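Local coordinates for protein endonuclease NucS (PDB 2VLD) that cleaves the 3' and 5' single-stranded ends of branched DNA as a homodimeric repair endonuclease that binds single-stranded DNA and interacts with PCNA, at residues A[27-32]-A[108-113]. The protein carries 2 engineered substitutions. Numbering follows the deposited sequence.
Sequences GVVTIF and YSLVVF
Tyr108 and Ser109 both turn their amide N-H groups to one acceptor, the carbonyl oxygen of Phe32, which identifies a classic beta bulge. The bond from Ser109 N to Phe32 O (3.1 Å) lies in the carbonyl plane, whereas the one from Tyr108 N is weak, its N-H...O angle being 121°. Beyond the bulge, antiparallel pairing is documented by bonds from Thr30 N to Val111 O and Val111 N to Thr30 O, both 2.8 Å, and by two between Val28 and Phe113, where Val28 N approaches from above the carbonyl plane.

Side chains alternate between two faces. On one, Leu110 carries its CG anti to the backbone N (chi1 -175°), and that branch point meets Ile31 CG1 at 3.8 Å and Val29 CG1 at 4.0 Å. Leu18 of helix 12-25 also touches Leu110, so an alanine here would probably open a gap beneath the helix, leaving Ile31 CG1 and Val29 CG1 without the leucine branch they pack on. On the other face the Phe32 ring presents its edge to Ser109 O, 3.7 Å from CD1, and its CE1 reaches Val111 CG2 at 4.0 Å. Phe32 meets Phe113 of the second subunit, ring planes at about 85°, and Phe113 in turn meets Phe32 of that subunit edge-to-face. Helix on one face and partner subunit on the other frame this bulged antiparallel pair within the PH-like N-terminal domain of NucS.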
ATOM      1  N   GLY A  27       2.777  -2.851 -16.346  1.00 67.31           N
ATOM      2  CA  GLY A  27       2.712  -1.689 -15.466  1.00 64.71           C
ATOM      3  C   GLY A  27       1.872  -1.913 -14.224  1.00 62.77           C
ATOM      4  O   GLY A  27       1.206  -2.941 -14.084  1.00 62.63           O
ATOM      5  N   VAL A  28       1.921  -0.941 -13.316  1.00 61.02           N
ATOM      6  CA  VAL A  28       1.125  -0.952 -12.086  1.00 58.64           C
ATOM      7  C   VAL A  28      -0.119  -0.103 -12.315  1.00 58.05           C
ATOM      8  O   VAL A  28      -0.015   1.044 -12.782  1.00 57.87           O
ATOM      9  CB  VAL A  28       1.919  -0.408 -10.868  1.00 58.47           C
ATOM     10  CG1 VAL A  28       1.049  -0.370  -9.607  1.00 57.04           C
ATOM     11  CG2 VAL A  28       3.159  -1.239 -10.621  1.00 57.52           C
ATOM     12  N   VAL A  29      -1.287  -0.678 -12.003  1.00 56.77           N
ATOM     13  CA  VAL A  29      -2.563   0.052 -12.025  1.00 55.58           C
ATOM     14  C   VAL A  29      -2.877   0.596 -10.636  1.00 55.09           C
ATOM     15  O   VAL A  29      -2.830  -0.149  -9.656  1.00 54.99           O
ATOM     16  CB  VAL A  29      -3.739  -0.845 -12.478  1.00 55.47           C
ATOM     17  CG1 VAL A  29      -4.981  -0.007 -12.785  1.00 54.60           C
ATOM     18  CG2 VAL A  29      -3.351  -1.675 -13.698  1.00 55.72           C
ATOM     19  N   THR A  30      -3.178   1.890 -10.554  1.00 54.56           N
ATOM     20  CA  THR A  30      -3.657   2.493  -9.311  1.00 53.87           C
ATOM     21  C   THR A  30      -4.971   3.216  -9.587  1.00 54.33           C
ATOM     22  O   THR A  30      -5.005   4.198 -10.338  1.00 54.81           O
ATOM     23  CB  THR A  30      -2.647   3.482  -8.709  1.00 53.58           C
ATOM     24  OG1 THR A  30      -1.392   2.832  -8.520  1.00 52.68           O
ATOM     25  CG2 THR A  30      -3.134   4.007  -7.358  1.00 53.35           C
ATOM     26  N   ILE A  31      -6.051   2.731  -8.982  1.00 54.15           N
ATOM     27  CA  ILE A  31      -7.354   3.331  -9.164  1.00 53.79           C
ATOM     28  C   ILE A  31      -7.741   4.083  -7.895  1.00 54.45           C
ATOM     29  O   ILE A  31      -7.593   3.577  -6.778  1.00 54.76           O
ATOM     30  CB  ILE A  31      -8.405   2.257  -9.496  1.00 53.41           C
ATOM     31  CG1 ILE A  31      -8.069   1.585 -10.830  1.00 53.16           C
ATOM     32  CG2 ILE A  31      -9.789   2.865  -9.563  1.00 52.74           C
ATOM     33  CD1 ILE A  31      -8.537   0.125 -10.939  1.00 52.29           C
ATOM     34  N   PHE A  32      -8.216   5.306  -8.073  1.00 54.98           N
ATOM     35  CA  PHE A  32      -8.904   6.030  -7.017  1.00 55.34           C
ATOM     36  C   PHE A  32     -10.386   5.968  -7.350  1.00 55.66           C
ATOM     37  O   PHE A  32     -10.802   6.375  -8.440  1.00 55.33           O
ATOM     38  CB  PHE A  32      -8.416   7.469  -6.980  1.00 55.44           C
ATOM     39  CG  PHE A  32      -6.941   7.589  -7.046  1.00 55.56           C
ATOM     40  CD1 PHE A  32      -6.266   7.343  -8.239  1.00 55.57           C
ATOM     41  CD2 PHE A  32      -6.214   7.935  -5.916  1.00 55.20           C
ATOM     42  CE1 PHE A  32      -4.885   7.434  -8.307  1.00 56.12           C
ATOM     43  CE2 PHE A  32      -4.826   8.031  -5.964  1.00 55.91           C
ATOM     44  CZ  PHE A  32      -4.157   7.782  -7.163  1.00 56.22           C
ATOM     45  N   TYR A 108     -13.008   7.743  -9.862  1.00 72.61           N
ATOM     46  CA  TYR A 108     -12.516   9.115  -9.944  1.00 71.83           C
ATOM     47  C   TYR A 108     -11.330   9.237 -10.883  1.00 70.73           C
ATOM     48  O   TYR A 108     -11.155  10.258 -11.537  1.00 70.85           O
ATOM     49  CB  TYR A 108     -12.120   9.645  -8.575  1.00 72.52           C
ATOM     50  CG  TYR A 108     -13.226   9.631  -7.547  1.00 73.70           C
ATOM     51  CD1 TYR A 108     -13.120   8.836  -6.406  1.00 75.00           C
ATOM     52  CD2 TYR A 108     -14.368  10.421  -7.698  1.00 74.29           C
ATOM     53  CE1 TYR A 108     -14.115   8.829  -5.442  1.00 76.02           C
ATOM     54  CE2 TYR A 108     -15.372  10.416  -6.738  1.00 74.69           C
ATOM     55  CZ  TYR A 108     -15.238   9.613  -5.617  1.00 74.94           C
ATOM     56  OH  TYR A 108     -16.214   9.586  -4.654  1.00 74.94           O
ATOM     57  N   SER A 109     -10.514   8.196 -10.944  1.00 69.21           N
ATOM     58  CA  SER A 109      -9.337   8.198 -11.804  1.00 67.58           C
ATOM     59  C   SER A 109      -8.627   6.865 -11.777  1.00 66.40           C
ATOM     60  O   SER A 109      -8.672   6.143 -10.785  1.00 66.50           O
ATOM     61  CB  SER A 109      -8.341   9.288 -11.393  1.00 67.55           C
ATOM     62  OG  SER A 109      -7.094   9.086 -12.039  1.00 67.12           O
ATOM     63  N   LEU A 110      -7.957   6.570 -12.877  1.00 64.94           N
ATOM     64  CA  LEU A 110      -7.123   5.403 -12.995  1.00 63.89           C
ATOM     65  C   LEU A 110      -5.767   5.872 -13.504  1.00 63.74           C
ATOM     66  O   LEU A 110      -5.688   6.725 -14.380  1.00 63.84           O
ATOM     67  CB  LEU A 110      -7.765   4.401 -13.959  1.00 63.26           C
ATOM     68  CG  LEU A 110      -7.133   3.024 -14.176  1.00 61.97           C
ATOM     69  CD1 LEU A 110      -8.136   2.065 -14.802  1.00 59.23           C
ATOM     70  CD2 LEU A 110      -5.875   3.122 -15.037  1.00 60.29           C
ATOM     71  N   VAL A 111      -4.703   5.315 -12.940  1.00 63.71           N
ATOM     72  CA  VAL A 111      -3.340   5.644 -13.343  1.00 63.66           C
ATOM     73  C   VAL A 111      -2.545   4.367 -13.642  1.00 64.16           C
ATOM     74  O   VAL A 111      -2.456   3.458 -12.796  1.00 64.36           O
ATOM     75  CB  VAL A 111      -2.611   6.432 -12.236  1.00 63.53           C
ATOM     76  CG1 VAL A 111      -1.157   6.655 -12.610  1.00 63.62           C
ATOM     77  CG2 VAL A 111      -3.311   7.757 -11.953  1.00 62.94           C
ATOM     78  N   VAL A 112      -1.980   4.293 -14.842  1.00 64.33           N
ATOM     79  CA  VAL A 112      -1.053   3.218 -15.183  1.00 64.78           C
ATOM     80  C   VAL A 112       0.339   3.781 -14.982  1.00 65.55           C
ATOM     81  O   VAL A 112       0.623   4.908 -15.384  1.00 65.77           O
ATOM     82  CB  VAL A 112      -1.209   2.731 -16.645  1.00 64.63           C
ATOM     83  CG1 VAL A 112      -0.268   1.567 -16.944  1.00 63.43           C
ATOM     84  CG2 VAL A 112      -2.645   2.326 -16.922  1.00 64.77           C
ATOM     85  N   PHE A 113       1.197   2.997 -14.341  1.00 66.60           N
ATOM     86  CA  PHE A 113       2.547   3.429 -14.031  1.00 67.66           C
ATOM     87  C   PHE A 113       3.527   2.375 -14.503  1.00 68.56           C
ATOM     88  O   PHE A 113       3.729   1.362 -13.849  1.00 68.62           O
ATOM     89  CB  PHE A 113       2.681   3.698 -12.536  1.00 67.54           C
ATOM     90  CG  PHE A 113       4.055   4.112 -12.109  1.00 68.37           C
ATOM     91  CD1 PHE A 113       4.910   4.788 -12.977  1.00 69.34           C
ATOM     92  CD2 PHE A 113       4.489   3.856 -10.809  1.00 68.54           C
ATOM     93  CE1 PHE A 113       6.193   5.179 -12.559  1.00 68.70           C
ATOM     94  CE2 PHE A 113       5.767   4.255 -10.377  1.00 67.78           C
ATOM     95  CZ  PHE A 113       6.615   4.916 -11.255  1.00 67.97           C
TER